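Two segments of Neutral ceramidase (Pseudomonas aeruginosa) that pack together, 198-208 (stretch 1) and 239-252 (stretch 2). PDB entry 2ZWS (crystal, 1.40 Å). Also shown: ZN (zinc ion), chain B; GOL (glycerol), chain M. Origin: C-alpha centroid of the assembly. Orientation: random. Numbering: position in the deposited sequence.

Stretch 1 (198-208) ISWFPVHSTSM
Stretch 2 (239-252) AAFAQTNAGNLSPN

The contact is a short parallel β pairing that frays into a loop-on-loop seam, where one glutamine side chain continues the bonding where the regular ladder stops and a turn carbonyl positions a zinc-binding histidine; together the two stretches bury 920 Å².

Strands 198-200 and 239-242 run in the same direction, their axes 15° apart and 4.6 Å at closest approach. Ile198 pairs with Ala240, Ser199 with Phe241 and Trp200 with Ala242, at CA-CA distances of 4.7 to 4.8 Å. Extended torsions (phi/psi near -105/132 at Ser199 and -103/162 at Ala242) support the usual parallel ladder: Ser199 N donates to Ala240 O at 2.8 Å, Ala242 N to Ser199 O at 2.7 Å, and Phe201 N to Ala242 O at 3.1 Å.

Ile198, Trp200, Ala240 and Ala242 share one sheet face. There the larger side chains of stretch 1 meet the methyl groups of the alanines: Ile198 (chi1 m, chi2 t) brings CG2 to 4.3 Å from Ala240 CB, while Trp200 (chi1 m, chi2 -90°) lays CD1 3.5 Å from Ala242 CB. Gln243 O sits at the edge of the indole, 3.5 Å from Trp200 CD1. On the other face, Ser199 (chi1 t) places OG 3.5 Å from Phe241 CD2. A water hydrogen-bonds to Ser199 OG at 2.9 Å and donates to Ala242 O at 3.0 Å, so this carbonyl serves both water and ladder.

Past Phe201 N the regular ladder stops, though the chains stay close (Pro202 CA to Ala246 CA 4.5 Å), and the next bonds come from the Gln243 side chain. Its CB points away, but chi1 m and chi2 m, with chi3 near 0°, fold the amide back against Val203. Val203 N donates to Gln243 OE1 at 3.1 Å and Gln243 NE2 donates to Val203 O at 2.8 Å, a two-point match in which the primary amide imitates a neighbouring peptide.

Pro202, whose CB points toward stretch 2, fills the space beside this clamp. Its C-gamma endo ring places CB 3.7 Å from Ala246 CB and 3.6 Å from Leu249 CD1, while CG lies 3.1 Å from Thr244 OG1. Leu249 adopts m,t, which carries its end nearer to stretch 1 than its sideways CB suggests.

A type I turn from Ala246 to Leu249, closed by Leu249 N to Ala246 O at 3.0 Å, presents Leu249 O to His204. Leu249 O accepts from His204 N at 2.9 Å and from His204 ND1 at 2.8 Å, lying near the imidazole plane. With chi1 -94° and chi2 72°, the ring directs NE2 to the zinc at 2.1 Å; the carbonyl thus orients the ligand from its far nitrogen.

The seam closes around Pro251 (C-gamma exo): its CG lies 3.3 Å from His204 O, its CD 3.3 Å from Thr206 OG1, and Val203 CG2 (chi1 p) stands 4.3 Å from that same Pro251 CD. A second water joins Thr206 OG1 (3.1 Å) to Ser250 OG (3.0 Å), and glycerol spans the margin, O1 donating to Thr206 O and O3 to Pro251 O, each at 2.7 Å.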

# COMPACT_ATOMS: atom_id res chain seq x y z
N ILE A 198 13.65 5.77 -2.18
CA ILE A 198 12.34 5.87 -1.52
C ILE A 198 11.91 7.34 -1.57
O ILE A 198 12.65 8.22 -1.12
CB ILE A 198 12.38 5.41 -0.03
CG1 ILE A 198 12.98 3.99 0.12
CG2 ILE A 198 10.98 5.54 0.60
CD1 ILE A 198 13.47 3.71 1.54
N SER A 199 10.73 7.57 -2.15
CA SER A 199 10.10 8.91 -2.17
C SER A 199 8.95 8.96 -1.16
O SER A 199 8.12 8.03 -1.11
CB SER A 199 9.53 9.21 -3.57
OG SER A 199 8.49 10.17 -3.54
N TRP A 200 8.89 10.01 -0.33
CA TRP A 200 7.76 10.19 0.59
C TRP A 200 7.02 11.45 0.18
O TRP A 200 7.60 12.54 0.11
CB TRP A 200 8.22 10.39 2.04
CG TRP A 200 8.74 9.16 2.71
CD1 TRP A 200 8.02 8.25 3.42
CD2 TRP A 200 10.12 8.74 2.79
NE1 TRP A 200 8.85 7.27 3.92
CE2 TRP A 200 10.14 7.54 3.56
CE3 TRP A 200 11.34 9.26 2.29
CZ2 TRP A 200 11.32 6.85 3.85
CZ3 TRP A 200 12.53 8.54 2.58
CH2 TRP A 200 12.50 7.34 3.35
N PHE A 201 5.73 11.30 -0.09
CA PHE A 201 4.90 12.43 -0.50
C PHE A 201 3.43 12.06 -0.23
O PHE A 201 3.03 10.96 -0.59
CB PHE A 201 5.09 12.76 -1.99
CG PHE A 201 4.14 13.80 -2.49
CD1 PHE A 201 3.06 13.44 -3.29
CD2 PHE A 201 4.34 15.16 -2.21
CE1 PHE A 201 2.15 14.40 -3.75
CE2 PHE A 201 3.42 16.14 -2.66
CZ PHE A 201 2.34 15.76 -3.44
N PRO A 202 2.65 12.95 0.41
CA PRO A 202 1.27 12.53 0.74
C PRO A 202 0.25 12.83 -0.34
O PRO A 202 0.07 13.99 -0.73
CB PRO A 202 0.96 13.35 2.01
CG PRO A 202 1.77 14.66 1.80
CD PRO A 202 2.98 14.30 0.92
N VAL A 203 -0.44 11.79 -0.79
CA VAL A 203 -1.59 11.93 -1.69
C VAL A 203 -2.31 10.59 -1.72
O VAL A 203 -1.66 9.57 -1.91
CB VAL A 203 -1.17 12.40 -3.13
CG1 VAL A 203 -0.20 11.39 -3.84
CG2 VAL A 203 -2.42 12.71 -3.98
N HIS A 204 -3.63 10.60 -1.50
CA HIS A 204 -4.39 9.35 -1.60
C HIS A 204 -4.15 8.66 -2.94
O HIS A 204 -4.17 9.29 -4.00
CB HIS A 204 -5.90 9.55 -1.39
CG HIS A 204 -6.33 9.33 0.02
ND1 HIS A 204 -6.04 10.22 1.04
CD2 HIS A 204 -7.04 8.32 0.58
CE1 HIS A 204 -6.53 9.74 2.17
NE2 HIS A 204 -7.13 8.59 1.92
N SER A 205 -3.95 7.35 -2.87
CA SER A 205 -3.77 6.53 -4.05
C SER A 205 -5.12 5.99 -4.52
O SER A 205 -5.41 4.77 -4.48
CB SER A 205 -2.76 5.41 -3.76
OG SER A 205 -1.47 5.99 -3.61
N THR A 206 -5.94 6.92 -5.01
CA THR A 206 -7.35 6.67 -5.30
C THR A 206 -7.68 7.12 -6.72
O THR A 206 -8.82 7.42 -7.04
CB THR A 206 -8.26 7.46 -4.33
OG1 THR A 206 -7.84 8.83 -4.31
CG2 THR A 206 -8.20 6.90 -2.92
N SER A 207 -6.66 7.21 -7.58
CA SER A 207 -6.94 7.57 -8.97
C SER A 207 -7.83 6.54 -9.67
O SER A 207 -8.63 6.91 -10.53
CB SER A 207 -5.63 7.74 -9.75
OG SER A 207 -4.89 8.83 -9.21
N MET A 208 -7.66 5.25 -9.35
CA MET A 208 -8.58 4.21 -9.82
C MET A 208 -9.75 4.21 -8.84
O MET A 208 -9.56 4.05 -7.62
CB MET A 208 -7.90 2.85 -9.81
CG MET A 208 -6.68 2.70 -10.75
SD MET A 208 -7.02 3.06 -12.49
CE MET A 208 -8.28 1.82 -12.87
N ALA A 239 12.30 1.31 -6.73
CA ALA A 239 11.77 2.64 -6.37
C ALA A 239 10.48 2.48 -5.59
O ALA A 239 9.51 1.95 -6.11
CB ALA A 239 11.48 3.45 -7.61
N ALA A 240 10.50 2.93 -4.35
CA ALA A 240 9.27 2.95 -3.52
C ALA A 240 8.71 4.38 -3.47
O ALA A 240 9.43 5.33 -3.25
CB ALA A 240 9.56 2.45 -2.09
N PHE A 241 7.39 4.51 -3.66
CA PHE A 241 6.69 5.75 -3.42
C PHE A 241 5.81 5.54 -2.20
O PHE A 241 4.79 4.81 -2.26
CB PHE A 241 5.90 6.17 -4.66
CG PHE A 241 6.79 6.76 -5.70
CD1 PHE A 241 7.56 5.92 -6.49
CD2 PHE A 241 6.91 8.15 -5.85
CE1 PHE A 241 8.46 6.44 -7.44
CE2 PHE A 241 7.80 8.67 -6.81
CZ PHE A 241 8.59 7.82 -7.57
N ALA A 242 6.25 6.15 -1.09
CA ALA A 242 5.62 6.03 0.22
C ALA A 242 4.78 7.27 0.58
O ALA A 242 4.90 8.34 -0.05
CB ALA A 242 6.68 5.82 1.30
N GLN A 243 3.91 7.09 1.56
CA GLN A 243 3.05 8.17 2.08
C GLN A 243 3.67 8.94 3.23
O GLN A 243 4.57 8.44 3.90
CB GLN A 243 1.71 7.60 2.60
CG GLN A 243 0.87 6.99 1.50
CD GLN A 243 0.18 8.01 0.63
OE1 GLN A 243 0.33 9.24 0.80
NE2 GLN A 243 -0.64 7.50 -0.30
N THR A 244 3.19 10.17 3.46
CA THR A 244 3.44 10.85 4.75
C THR A 244 2.11 11.06 5.50
O THR A 244 1.53 10.09 5.99
CB THR A 244 4.28 12.16 4.61
OG1 THR A 244 3.58 13.12 3.81
CG2 THR A 244 5.61 11.85 3.98
N ASN A 245 1.64 12.30 5.57
CA ASN A 245 0.41 12.62 6.25
C ASN A 245 -0.62 12.97 5.16
O ASN A 245 -0.76 14.12 4.75
CB ASN A 245 0.60 13.78 7.27
CG ASN A 245 1.70 14.78 6.86
OD1 ASN A 245 2.69 14.96 7.59
ND2 ASN A 245 1.52 15.45 5.72
N ALA A 246 -1.34 11.95 4.70
CA ALA A 246 -2.24 12.08 3.52
C ALA A 246 -3.73 11.99 3.87
O ALA A 246 -4.57 11.90 2.96
CB ALA A 246 -1.88 11.00 2.49
N GLY A 247 -4.06 12.04 5.16
CA GLY A 247 -5.42 11.78 5.59
C GLY A 247 -6.47 12.64 4.89
O GLY A 247 -7.59 12.18 4.61
N ASN A 248 -6.12 13.90 4.62
CA ASN A 248 -7.08 14.81 4.01
C ASN A 248 -6.66 15.26 2.61
O ASN A 248 -7.09 16.31 2.14
CB ASN A 248 -7.42 16.02 4.93
CG ASN A 248 -6.17 16.77 5.43
OD1 ASN A 248 -5.03 16.34 5.20
ND2 ASN A 248 -6.38 17.92 6.10
N LEU A 249 -5.83 14.44 1.94
CA LEU A 249 -5.28 14.80 0.63
C LEU A 249 -5.67 13.80 -0.47
O LEU A 249 -5.38 12.60 -0.37
CB LEU A 249 -3.76 14.91 0.70
CG LEU A 249 -3.16 16.05 1.51
CD1 LEU A 249 -1.67 15.81 1.69
CD2 LEU A 249 -3.36 17.34 0.76
N SER A 250 -6.26 14.33 -1.52
CA SER A 250 -6.67 13.58 -2.71
C SER A 250 -5.78 13.91 -3.90
O SER A 250 -5.14 14.98 -3.95
CB SER A 250 -8.08 14.01 -3.12
OG SER A 250 -9.03 13.63 -2.15
N PRO A 251 -5.80 13.05 -4.93
CA PRO A 251 -5.14 13.47 -6.18
C PRO A 251 -5.78 14.76 -6.69
O PRO A 251 -7.01 14.98 -6.57
CB PRO A 251 -5.44 12.32 -7.15
CG PRO A 251 -5.71 11.14 -6.24
CD PRO A 251 -6.42 11.72 -5.04
N ASN A 252 -4.95 15.61 -7.27
CA ASN A 252 -5.49 16.78 -7.94
C ASN A 252 -6.29 16.35 -9.17
O ASN A 252 -6.04 15.28 -9.73
CB ASN A 252 -4.33 17.66 -8.37
CG ASN A 252 -4.78 19.04 -8.86
OD1 ASN A 252 -5.91 19.51 -8.60
ND2 ASN A 252 -3.91 19.68 -9.63
ZN ZN B . -7.60 7.05 3.29
C1 GOL M . -9.60 10.48 -6.35
O1 GOL M . -10.40 9.65 -7.17
C2 GOL M . -10.16 11.90 -6.36
O2 GOL M . -10.58 12.23 -5.07
C3 GOL M . -9.06 12.88 -6.77
O3 GOL M . -9.56 14.16 -7.05
O HOH W 1 5.95 9.14 -2.73
O HOH W 2 -9.32 10.65 -2.32
O HOH W 3 -9.12 5.92 2.34